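Local coordinates for uncharacterized protein (Burkholderia xenovorans, PDB 5KAK), which is of unknown function but belongs to the NipSnap family, whose domain has the dimeric alpha/beta-barrel type of fold, at residues 63-68 / 72-77. Sequence-based numbering, arbitrary orientation.
Sequences WGYEDL and ARRRAI
Tyr65, the last residue of strand 58-65, meets helix 68-80 along one edge of its ring and at its hydroxyl. Arg74 touches that edge with CD alone, which lies near the ring plane, 4.1 Å from both Tyr65 CE1 and CD1. The phenol oxygen reaches on to the next helical residue, with Tyr65 OH 3.9 Å from Arg75 CG. There the ring and guanidinium planes stand almost perpendicular, at 88°. A water joins the two polar ends, 2.6 Å from Tyr65 OH and accepting a hydrogen bond from Arg75 NH1 at 3.0 Å. The bend in the Arg75 chain at chi3 (58°) turns its guanidinium back toward this water.

Closer to the turn the contact is backbone: Ala72 N donates to Leu68 O at 3.0 Å, an i to i+4 bond of the first helical turn.

Arg74 runs extended from CG to NE (chi3 167°), which carries its charged end away from the ring. There NE makes a salt bridge with Asp70 while NH1 donates to the carbonyl of Val41 on helix 23-42, so two partners hold the guanidinium. Asp70 also accepts a hydrogen bond from the backbone N of Glu66, linking the turn to the same arginine, and gives its own N-H to OD1 of Asp67, the N-cap. The Leu68 side chain leaves its backbone away from 72-77 and packs on Leu68 of a second subunit, another copy of this protein. Together these pieces form a tight strand-to-helix connection with an aspartate N-cap, joining the antiparallel sheet, of strand order 2-3-1-4, to a helix, consistent with the ferredoxin-like architecture of the dimeric alpha/beta-barrel clan.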
loop_
_atom_site.group_PDB
_atom_site.type_symbol
_atom_site.label_atom_id
_atom_site.label_comp_id
_atom_site.label_asym_id
_atom_site.label_seq_id
_atom_site.Cartn_x
_atom_site.Cartn_y
_atom_site.Cartn_z
ATOM N N TRP E 63 2.477 -14.396 19.460
ATOM C CA TRP E 63 1.951 -15.085 20.634
ATOM C C TRP E 63 1.230 -16.367 20.227
ATOM O O TRP E 63 0.406 -16.358 19.302
ATOM C CB TRP E 63 0.984 -14.177 21.374
ATOM C CG TRP E 63 1.624 -12.922 21.844
ATOM C CD1 TRP E 63 1.746 -11.756 21.155
ATOM C CD2 TRP E 63 2.228 -12.711 23.119
ATOM N NE1 TRP E 63 2.390 -10.817 21.934
ATOM C CE2 TRP E 63 2.700 -11.384 23.144
ATOM C CE3 TRP E 63 2.421 -13.520 24.248
ATOM C CZ2 TRP E 63 3.356 -10.846 24.252
ATOM C CZ3 TRP E 63 3.060 -12.984 25.353
ATOM C CH2 TRP E 63 3.521 -11.659 25.349
ATOM N N GLY E 64 1.509 -17.452 20.940
ATOM C CA GLY E 64 0.908 -18.744 20.654
ATOM C C GLY E 64 -0.229 -19.060 21.611
ATOM O O GLY E 64 -0.160 -18.750 22.799
ATOM N N TYR E 65 -1.268 -19.703 21.076
ATOM C CA TYR E 65 -2.453 -20.063 21.833
ATOM C C TYR E 65 -2.847 -21.481 21.442
ATOM O O TYR E 65 -2.567 -21.933 20.330
ATOM C CB TYR E 65 -3.602 -19.073 21.573
ATOM C CG TYR E 65 -3.276 -17.667 22.032
ATOM C CD1 TYR E 65 -3.404 -17.324 23.368
ATOM C CD2 TYR E 65 -2.838 -16.700 21.140
ATOM C CE1 TYR E 65 -3.111 -16.057 23.804
ATOM C CE2 TYR E 65 -2.540 -15.411 21.571
ATOM C CZ TYR E 65 -2.684 -15.108 22.916
ATOM O OH TYR E 65 -2.391 -13.849 23.384
ATOM N N GLU E 66 -3.477 -22.192 22.373
ATOM C CA GLU E 66 -3.874 -23.564 22.076
ATOM C C GLU E 66 -5.045 -23.600 21.113
ATOM O O GLU E 66 -5.214 -24.584 20.380
ATOM C CB GLU E 66 -4.220 -24.310 23.369
ATOM C CG GLU E 66 -3.024 -24.487 24.290
ATOM C CD GLU E 66 -3.404 -24.993 25.666
ATOM O OE1 GLU E 66 -4.088 -26.036 25.754
ATOM O OE2 GLU E 66 -3.023 -24.340 26.662
ATOM N N ASP E 67 -5.853 -22.543 21.098
ATOM C CA ASP E 67 -7.030 -22.445 20.244
ATOM C C ASP E 67 -7.669 -21.074 20.415
ATOM O O ASP E 67 -7.212 -20.257 21.226
ATOM C CB ASP E 67 -8.047 -23.563 20.533
ATOM C CG ASP E 67 -8.369 -23.717 22.018
ATOM O OD1 ASP E 67 -8.668 -22.707 22.695
ATOM O OD2 ASP E 67 -8.336 -24.867 22.514
ATOM N N LEU E 68 -8.724 -20.819 19.641
ATOM C CA LEU E 68 -9.331 -19.493 19.610
ATOM C C LEU E 68 -9.966 -19.123 20.945
ATOM O O LEU E 68 -9.888 -17.964 21.365
ATOM C CB LEU E 68 -10.365 -19.428 18.493
ATOM C CG LEU E 68 -9.747 -19.507 17.103
ATOM C CD1 LEU E 68 -10.844 -19.797 16.088
ATOM C CD2 LEU E 68 -9.026 -18.210 16.787
ATOM N N ALA E 72 -8.988 -15.787 23.253
ATOM C CA ALA E 72 -10.011 -14.846 23.694
ATOM C C ALA E 72 -10.042 -14.739 25.211
ATOM O O ALA E 72 -10.208 -13.645 25.759
ATOM C CB ALA E 72 -11.385 -15.262 23.167
ATOM N N ARG E 73 -9.899 -15.865 25.908
ATOM C CA ARG E 73 -9.973 -15.831 27.361
ATOM C C ARG E 73 -8.780 -15.087 27.941
ATOM O O ARG E 73 -8.934 -14.236 28.828
ATOM C CB ARG E 73 -10.049 -17.250 27.920
ATOM N N ARG E 74 -7.582 -15.400 27.455
ATOM C CA ARG E 74 -6.384 -14.780 28.002
ATOM C C ARG E 74 -6.324 -13.297 27.659
ATOM O O ARG E 74 -5.921 -12.479 28.497
ATOM C CB ARG E 74 -5.137 -15.513 27.500
ATOM C CG ARG E 74 -5.085 -16.974 27.911
ATOM C CD ARG E 74 -3.804 -17.676 27.465
ATOM N NE ARG E 74 -3.647 -18.968 28.136
ATOM C CZ ARG E 74 -2.973 -19.142 29.270
ATOM N NH1 ARG E 74 -2.398 -18.103 29.867
ATOM N NH2 ARG E 74 -2.879 -20.347 29.825
ATOM N N ARG E 75 -6.700 -12.928 26.428
ATOM C CA ARG E 75 -6.678 -11.516 26.064
ATOM C C ARG E 75 -7.732 -10.723 26.829
ATOM O O ARG E 75 -7.489 -9.568 27.196
ATOM C CB ARG E 75 -6.845 -11.350 24.552
ATOM C CG ARG E 75 -5.578 -11.689 23.764
ATOM C CD ARG E 75 -5.682 -11.281 22.295
ATOM N NE ARG E 75 -5.955 -9.854 22.147
ATOM C CZ ARG E 75 -5.024 -8.908 22.193
ATOM N NH1 ARG E 75 -3.752 -9.231 22.369
ATOM N NH2 ARG E 75 -5.375 -7.637 22.066
ATOM N N ALA E 76 -8.890 -11.327 27.113
ATOM C CA ALA E 76 -9.903 -10.608 27.878
ATOM C C ALA E 76 -9.408 -10.301 29.288
ATOM O O ALA E 76 -9.631 -9.199 29.809
ATOM C CB ALA E 76 -11.198 -11.417 27.923
ATOM N N ILE E 77 -8.732 -11.268 29.916
ATOM C CA ILE E 77 -8.144 -11.054 31.235
ATOM C C ILE E 77 -7.126 -9.921 31.194
ATOM O O ILE E 77 -7.098 -9.062 32.087
ATOM C CB ILE E 77 -7.508 -12.358 31.752
ATOM C CG1 ILE E 77 -8.583 -13.410 32.021
ATOM C CG2 ILE E 77 -6.658 -12.085 32.988
ATOM C CD1 ILE E 77 -8.021 -14.752 32.421
HETATM O O HOH W 1 -2.358 -11.855 21.768
#